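PDB 2OKX: rhamnosidase B from Bacillus sp., which hydrolyses terminal alpha-L-rhamnose units from alpha-L-rhamnosides, as an alpha-L-rhamnosidase of glycoside hydrolase family 78. Local coordinates for residues Glu647-Ala650 with Ala651-Pro655; Ile694-His697 with Gln698-Leu702; Met855-Arg858 with Ser859-His862. One frame throughout, in Å; residues are numbered along the deposited sequence.

Contact 1 (Glu647-Ala650 with Ala651-Pro655); sequences EAFA and ARIWP
Phe-649 and Ile-653, one turn apart at the start of helix 647-665, supply the apolar part of this contact. Their side chains run side by side and point the same way, with the branched carbon of the isoleucine over one ring face. Ile-653 CB stands 4.2 Å from the centroid of the Phe-649 ring, a CH-pi contact displaced toward the rim. The branch CG2 of Ile-653 follows along the same side, 3.8 Å from Phe-649 CE1. This overlap depends on the first torsion of the phenylalanine, which sets CG anti to the backbone N (chi1 162°).

Arg-652 meets the ring in another way. It crosses Phe-649 at about a right angle, its guanidinium plane 71° from that of the ring, and it approaches the ring edge, not a face. Arg-652 NH1 lies 3.5 Å from Phe-649 CB, while NH2 of the same arginine packs 3.6 Å from Ala-648 CB. A bend at chi3 (-63°) folds the guanidinium back over the preceding turn, where it lies flat against Ala-648 O and Phe-649 CA, toward the rim of one face.

Backbone bonds knit the turn. Ile-653 N reaches Phe-649 O at 2.8 Å, and Ala-651 and Arg-652 donate likewise to Glu-647 and Ala-648. Trp-654 N bonds to Ala-650 O at 2.9 Å, less straight than the other three, just ahead of the kink at Pro-655.

The chemistry thus splits the turn in two. Phe-649 and Ile-653 make an apolar side that packs on helix 595-603, whereas Arg-652 lays its guanidinium over peptide atoms and keeps its charge for a salt bridge from NH1 to Glu-598 of that same helix.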
loop_
_atom_site.group_PDB
_atom_site.type_symbol
_atom_site.label_atom_id
_atom_site.label_comp_id
_atom_site.label_asym_id
_atom_site.label_seq_id
_atom_site.Cartn_x
_atom_site.Cartn_y
_atom_site.Cartn_z
ATOM N N GLU A 647 23.797 -0.620 19.699
ATOM C CA GLU A 647 25.010 -0.079 19.094
ATOM C C GLU A 647 25.492 -0.908 17.909
ATOM O O GLU A 647 26.054 -0.367 16.958
ATOM C CB GLU A 647 26.122 0.020 20.144
ATOM C CG GLU A 647 25.984 1.223 21.070
ATOM C CD GLU A 647 27.037 1.251 22.165
ATOM O OE1 GLU A 647 27.218 2.318 22.790
ATOM O OE2 GLU A 647 27.678 0.206 22.408
ATOM N N ALA A 648 25.273 -2.217 17.969
ATOM C CA ALA A 648 25.685 -3.108 16.892
ATOM C C ALA A 648 25.000 -2.705 15.594
ATOM O O ALA A 648 25.624 -2.691 14.531
ATOM C CB ALA A 648 25.342 -4.548 17.242
ATOM N N PHE A 649 23.714 -2.379 15.675
ATOM C CA PHE A 649 22.984 -1.967 14.485
ATOM C C PHE A 649 23.529 -0.646 13.958
ATOM O O PHE A 649 23.674 -0.468 12.752
ATOM C CB PHE A 649 21.482 -1.825 14.777
ATOM C CG PHE A 649 20.749 -1.002 13.751
ATOM C CD1 PHE A 649 20.549 0.360 13.949
ATOM C CD2 PHE A 649 20.326 -1.574 12.558
ATOM C CE1 PHE A 649 19.942 1.141 12.970
ATOM C CE2 PHE A 649 19.722 -0.804 11.574
ATOM C CZ PHE A 649 19.531 0.560 11.780
ATOM N N ALA A 650 23.828 0.281 14.863
ATOM C CA ALA A 650 24.357 1.581 14.467
ATOM C C ALA A 650 25.635 1.404 13.656
ATOM O O ALA A 650 25.847 2.083 12.650
ATOM C CB ALA A 650 24.635 2.433 15.701
ATOM N N ALA A 651 26.483 0.483 14.102
ATOM C CA ALA A 651 27.744 0.202 13.426
ATOM C C ALA A 651 27.490 -0.401 12.048
ATOM O O ALA A 651 28.154 -0.042 11.074
ATOM C CB ALA A 651 28.585 -0.755 14.273
ATOM N N ARG A 652 26.525 -1.313 11.970
ATOM C CA ARG A 652 26.191 -1.960 10.706
ATOM C C ARG A 652 25.596 -0.993 9.694
ATOM O O ARG A 652 25.870 -1.094 8.498
ATOM C CB ARG A 652 25.190 -3.101 10.919
ATOM C CG ARG A 652 25.715 -4.299 11.694
ATOM C CD ARG A 652 24.784 -5.490 11.513
ATOM N NE ARG A 652 23.444 -5.242 12.044
ATOM C CZ ARG A 652 23.099 -5.415 13.316
ATOM N NH1 ARG A 652 21.858 -5.163 13.711
ATOM N NH2 ARG A 652 23.992 -5.858 14.193
ATOM N N ILE A 653 24.785 -0.054 10.172
ATOM C CA ILE A 653 24.117 0.893 9.286
ATOM C C ILE A 653 24.879 2.186 8.982
ATOM O O ILE A 653 24.593 2.848 7.984
ATOM C CB ILE A 653 22.707 1.262 9.847
ATOM C CG1 ILE A 653 21.759 1.597 8.697
ATOM C CG2 ILE A 653 22.803 2.450 10.800
ATOM C CD1 ILE A 653 21.386 0.397 7.859
ATOM N N TRP A 654 25.844 2.549 9.824
ATOM C CA TRP A 654 26.597 3.788 9.608
ATOM C C TRP A 654 27.123 3.976 8.185
ATOM O O TRP A 654 26.939 5.037 7.587
ATOM C CB TRP A 654 27.765 3.899 10.597
ATOM C CG TRP A 654 28.721 5.013 10.249
ATOM C CD1 TRP A 654 30.060 4.894 9.999
ATOM C CD2 TRP A 654 28.404 6.403 10.070
ATOM N NE1 TRP A 654 30.594 6.120 9.674
ATOM C CE2 TRP A 654 29.602 7.063 9.710
ATOM C CE3 TRP A 654 27.226 7.154 10.178
ATOM C CZ2 TRP A 654 29.656 8.440 9.455
ATOM C CZ3 TRP A 654 27.279 8.524 9.924
ATOM C CH2 TRP A 654 28.487 9.151 9.566
ATOM N N PRO A 655 27.799 2.958 7.626
ATOM C CA PRO A 655 28.330 3.079 6.263
ATOM C C PRO A 655 27.279 3.495 5.232
ATOM O O PRO A 655 27.530 4.369 4.399
ATOM C CB PRO A 655 28.897 1.687 5.994
ATOM C CG PRO A 655 29.384 1.275 7.348
ATOM C CD PRO A 655 28.233 1.693 8.244
#

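Contact 2 (Ile694-His697 with Gln698-Leu702); sequences IVTH and QNLFL
Asn-699 folds its amide back toward Val-695, the N-cap residue of helix 696-715. ND2 of Asn-699 donates to Val-695 O at 2.9 Å in an almost straight bond (167°) that stays in the amide plane but comes down on the carbonyl from above its own plane. Asn-699 N adds a weak bond to the same oxygen. This is a strand-to-helix junction, at which an i to i+4 side-chain bond reaches the carbonyl of the N-cap position. The side chain passes Ile-694 at a slant, with Ile-694 CG2 3.4 Å from Asn-699 ND2, and OD1 accepts from Leu-674 N. A leucine in its place would probably leave Val-695 O with the weak backbone bond as its tie to this residue and Leu-674 N without its acceptor.

His-697 and Gln-698 cross with ring and amide planes 79° apart. The first torsion of the histidine (chi1 62°) brings the ring back beside Val-695, whose CG1 lies over one face, toward the rim. Gln-698 extends past Val-695, its CG 3.8 Å from Val-695 CB, and its NE2 gives a 2.7 Å bond to a water that also accepts from Val-695 N. Thr-696 and Leu-700 instead run side by side.

Strand 694-695 pairs with strand 747-752, where Thr-696 OG1 bonds to Ile-749 O. Leu-700 leans on helices 764-772 and 723-739, and His-697 reaches Gln-689 through NE2.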
loop_
_atom_site.group_PDB
_atom_site.type_symbol
_atom_site.label_atom_id
_atom_site.label_comp_id
_atom_site.label_asym_id
_atom_site.label_seq_id
_atom_site.Cartn_x
_atom_site.Cartn_y
_atom_site.Cartn_z
ATOM N N ILE A 694 16.262 24.775 -6.039
ATOM C CA ILE A 694 16.412 24.878 -4.591
ATOM C C ILE A 694 15.112 24.930 -3.794
ATOM O O ILE A 694 14.477 25.979 -3.688
ATOM C CB ILE A 694 17.253 26.125 -4.224
ATOM C CG1 ILE A 694 18.547 26.136 -5.038
ATOM C CG2 ILE A 694 17.584 26.117 -2.741
ATOM C CD1 ILE A 694 19.389 27.379 -4.830
ATOM N N VAL A 695 14.727 23.791 -3.228
ATOM C CA VAL A 695 13.515 23.718 -2.420
ATOM C C VAL A 695 13.944 23.829 -0.957
ATOM O O VAL A 695 14.715 23.009 -0.457
ATOM C CB VAL A 695 12.766 22.392 -2.660
ATOM C CG1 VAL A 695 11.483 22.362 -1.843
ATOM C CG2 VAL A 695 12.453 22.245 -4.148
ATOM N N THR A 696 13.437 24.849 -0.277
ATOM C CA THR A 696 13.809 25.110 1.107
ATOM C C THR A 696 13.624 23.969 2.106
ATOM O O THR A 696 14.568 23.614 2.810
ATOM C CB THR A 696 13.081 26.364 1.642
ATOM O OG1 THR A 696 13.309 27.464 0.749
ATOM C CG2 THR A 696 13.613 26.746 3.022
ATOM N N HIS A 697 12.433 23.377 2.169
ATOM C CA HIS A 697 12.223 22.310 3.147
ATOM C C HIS A 697 13.255 21.179 3.127
ATOM O O HIS A 697 13.720 20.764 4.188
ATOM C CB HIS A 697 10.787 21.751 3.071
ATOM C CG HIS A 697 10.423 21.130 1.758
ATOM N ND1 HIS A 697 11.120 20.076 1.208
ATOM C CD2 HIS A 697 9.393 21.378 0.915
ATOM C CE1 HIS A 697 10.534 19.701 0.085
ATOM N NE2 HIS A 697 9.484 20.475 -0.116
ATOM N N GLN A 698 13.639 20.683 1.952
ATOM C CA GLN A 698 14.631 19.609 1.929
ATOM C C GLN A 698 16.041 20.111 2.227
ATOM O O GLN A 698 16.914 19.341 2.623
ATOM C CB GLN A 698 14.600 18.838 0.601
ATOM C CG GLN A 698 14.589 19.674 -0.668
ATOM C CD GLN A 698 14.480 18.800 -1.909
ATOM O OE1 GLN A 698 13.670 17.874 -1.955
ATOM N NE2 GLN A 698 15.289 19.093 -2.921
ATOM N N ASN A 699 16.267 21.405 2.040
ATOM C CA ASN A 699 17.572 21.976 2.349
ATOM C C ASN A 699 17.700 21.965 3.871
ATOM O O ASN A 699 18.750 21.631 4.421
ATOM C CB ASN A 699 17.665 23.405 1.814
ATOM C CG ASN A 699 18.341 23.473 0.459
ATOM O OD1 ASN A 699 19.571 23.514 0.368
ATOM N ND2 ASN A 699 17.543 23.465 -0.605
ATOM N N LEU A 700 16.606 22.314 4.540
ATOM C CA LEU A 700 16.561 22.344 5.998
ATOM C C LEU A 700 16.725 20.945 6.591
ATOM O O LEU A 700 17.465 20.754 7.555
ATOM C CB LEU A 700 15.239 22.957 6.461
ATOM C CG LEU A 700 15.007 24.429 6.101
ATOM C CD1 LEU A 700 13.553 24.795 6.332
ATOM C CD2 LEU A 700 15.933 25.317 6.936
ATOM N N PHE A 701 16.035 19.962 6.015
ATOM C CA PHE A 701 16.132 18.598 6.515
ATOM C C PHE A 701 17.512 17.993 6.269
ATOM O O PHE A 701 17.943 17.103 6.999
ATOM C CB PHE A 701 15.038 17.719 5.894
ATOM C CG PHE A 701 13.732 17.751 6.648
ATOM C CD1 PHE A 701 12.526 17.940 5.979
ATOM C CD2 PHE A 701 13.708 17.578 8.031
ATOM C CE1 PHE A 701 11.315 17.957 6.669
ATOM C CE2 PHE A 701 12.501 17.593 8.733
ATOM C CZ PHE A 701 11.301 17.783 8.049
ATOM N N LEU A 702 18.214 18.472 5.248
ATOM C CA LEU A 702 19.553 17.954 4.979
ATOM C C LEU A 702 20.470 18.374 6.127
ATOM O O LEU A 702 21.326 17.609 6.569
ATOM C CB LEU A 702 20.094 18.497 3.654
ATOM C CG LEU A 702 21.531 18.090 3.294
ATOM C CD1 LEU A 702 21.717 16.586 3.437
ATOM C CD2 LEU A 702 21.835 18.526 1.868
HETATM O O HOH W 1 16.497 21.379 -3.752
#

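Contact 3 (Met855-Arg858 with Ser859-His862); sequences MLTR and SHCH
The imidazole of His-860 has the methyl of Thr-857 over the middle of one face. Thr-857 CG2 sits 3.6 Å from the centroid of the His-860 ring and only 8° off its normal, a CH-pi contact centred well inside the rim. The two side chains cross at a slant, and Arg-858 O approaches the same ring obliquely, 3.5 Å from His-860 CD2. A second flat pair lies further along: the guanidinium of Arg-858 comes to the edge of the His-862 ring, the two planes 59° apart, although the way that imidazole is turned in the model is doubtful.

Thr-857 serves both kinds of contact because of its first torsion. OG1 is anti to the backbone N (chi1 179°), which leaves CG2 between the backbone N and the carbonyl carbon, facing the histidine ring. OG1 itself donates to Ser-859 O at 3.0 Å, arriving above the carbonyl plane, and accepts from Met-842 N. One hydroxyl thus links the turn to itself and to Met-842.

Arg-858, its chain bent at chi3, holds Glu-841 through NH2 and Glu-572 through NH1 in salt bridges, with a glycerol, probably from the crystallisation liquor, about 3 Å from its side chain, consistent with a pocket there.

Between helices 817-833 and 868-876 in sequence, the loop packs on strands 462-472 and 475-477 and on helix 544-559, while NE2 of His-860 bonds to Gln-477 and, through backbone bonds, Ser-859 pairs with Glu-841 and His-862 with Cys-839.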
loop_
_atom_site.group_PDB
_atom_site.type_symbol
_atom_site.label_atom_id
_atom_site.label_comp_id
_atom_site.label_asym_id
_atom_site.label_seq_id
_atom_site.Cartn_x
_atom_site.Cartn_y
_atom_site.Cartn_z
ATOM N N MET A 855 -13.414 14.679 -2.721
ATOM C CA MET A 855 -13.130 13.541 -1.854
ATOM C C MET A 855 -12.503 14.018 -0.555
ATOM O O MET A 855 -11.691 14.945 -0.552
ATOM C CB MET A 855 -12.167 12.569 -2.535
ATOM C CG MET A 855 -12.683 11.970 -3.822
ATOM S SD MET A 855 -11.454 10.888 -4.544
ATOM C CE MET A 855 -12.518 9.758 -5.505
ATOM N N LEU A 856 -12.876 13.377 0.547
ATOM C CA LEU A 856 -12.323 13.740 1.843
ATOM C C LEU A 856 -10.822 13.470 1.828
ATOM O O LEU A 856 -10.033 14.225 2.402
ATOM C CB LEU A 856 -12.996 12.916 2.952
ATOM C CG LEU A 856 -14.487 13.194 3.174
ATOM C CD1 LEU A 856 -15.104 12.133 4.087
ATOM C CD2 LEU A 856 -14.649 14.587 3.775
ATOM N N THR A 857 -10.440 12.391 1.150
ATOM C CA THR A 857 -9.049 11.958 1.058
ATOM C C THR A 857 -9.013 10.793 0.070
ATOM O O THR A 857 -10.065 10.263 -0.296
ATOM C CB THR A 857 -8.555 11.454 2.440
ATOM O OG1 THR A 857 -7.200 10.996 2.349
ATOM C CG2 THR A 857 -9.439 10.309 2.924
ATOM N N ARG A 858 -7.825 10.398 -0.377
ATOM C CA ARG A 858 -7.735 9.255 -1.289
ATOM C C ARG A 858 -7.826 8.021 -0.394
ATOM O O ARG A 858 -8.866 7.366 -0.314
ATOM C CB ARG A 858 -6.402 9.242 -2.045
ATOM C CG ARG A 858 -6.257 8.009 -2.946
ATOM C CD ARG A 858 -4.848 7.822 -3.501
ATOM N NE ARG A 858 -3.842 7.627 -2.457
ATOM C CZ ARG A 858 -2.806 6.798 -2.569
ATOM N NH1 ARG A 858 -2.645 6.079 -3.676
ATOM N NH2 ARG A 858 -1.916 6.701 -1.585
ATOM N N SER A 859 -6.725 7.723 0.289
ATOM C CA SER A 859 -6.667 6.599 1.215
ATOM C C SER A 859 -7.228 7.033 2.571
ATOM O O SER A 859 -6.905 8.117 3.071
ATOM C CB SER A 859 -5.224 6.145 1.392
ATOM O OG SER A 859 -5.086 5.344 2.552
ATOM N N HIS A 860 -8.069 6.190 3.163
ATOM C CA HIS A 860 -8.661 6.498 4.459
ATOM C C HIS A 860 -7.883 5.861 5.602
ATOM O O HIS A 860 -8.263 5.995 6.765
ATOM C CB HIS A 860 -10.117 6.023 4.500
ATOM C CG HIS A 860 -11.045 6.862 3.679
ATOM N ND1 HIS A 860 -12.022 7.656 4.241
ATOM C CD2 HIS A 860 -11.114 7.069 2.343
ATOM C CE1 HIS A 860 -12.649 8.318 3.284
ATOM N NE2 HIS A 860 -12.117 7.980 2.124
ATOM N N CYS A 861 -6.793 5.177 5.272
ATOM C CA CYS A 861 -5.985 4.504 6.286
ATOM C C CYS A 861 -4.495 4.615 5.959
ATOM O O CYS A 861 -3.952 3.781 5.240
ATOM C CB CYS A 861 -6.399 3.025 6.369
ATOM S SG CYS A 861 -5.561 2.041 7.652
ATOM N N HIS A 862 -3.849 5.654 6.487
ATOM C CA HIS A 862 -2.420 5.902 6.272
ATOM C C HIS A 862 -1.785 6.094 7.644
ATOM O O HIS A 862 -2.015 7.111 8.296
ATOM C CB HIS A 862 -2.211 7.177 5.440
ATOM C CG HIS A 862 -1.834 6.920 4.014
ATOM N ND1 HIS A 862 -0.637 7.339 3.470
ATOM C CD2 HIS A 862 -2.500 6.297 3.015
ATOM C CE1 HIS A 862 -0.584 6.987 2.198
ATOM N NE2 HIS A 862 -1.703 6.353 1.896
#

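In the fold
All three contacts fall within the six-hairpin glycosidase domain, and none touches another. Contacts 1 and 2 have centres 26 Å apart and are linked through their helices: helix 647-665, which carries contact 1, packs by Ala-650 and Trp-654 on helix 696-715, whose first turns form contact 2, and both contacts reach helix 627-644. Contact 3 is the loop among them, with its centre about 12 Å from that of the chain, against 29 and 27 Å for contacts 1 and 2. It is also the one beside the glycerol, hence the likeliest of the three to border a pocket. The nearest atoms of contacts 2 and 3 are about 16 Å apart. Those of contacts 1 and 3 are about 22 Å apart.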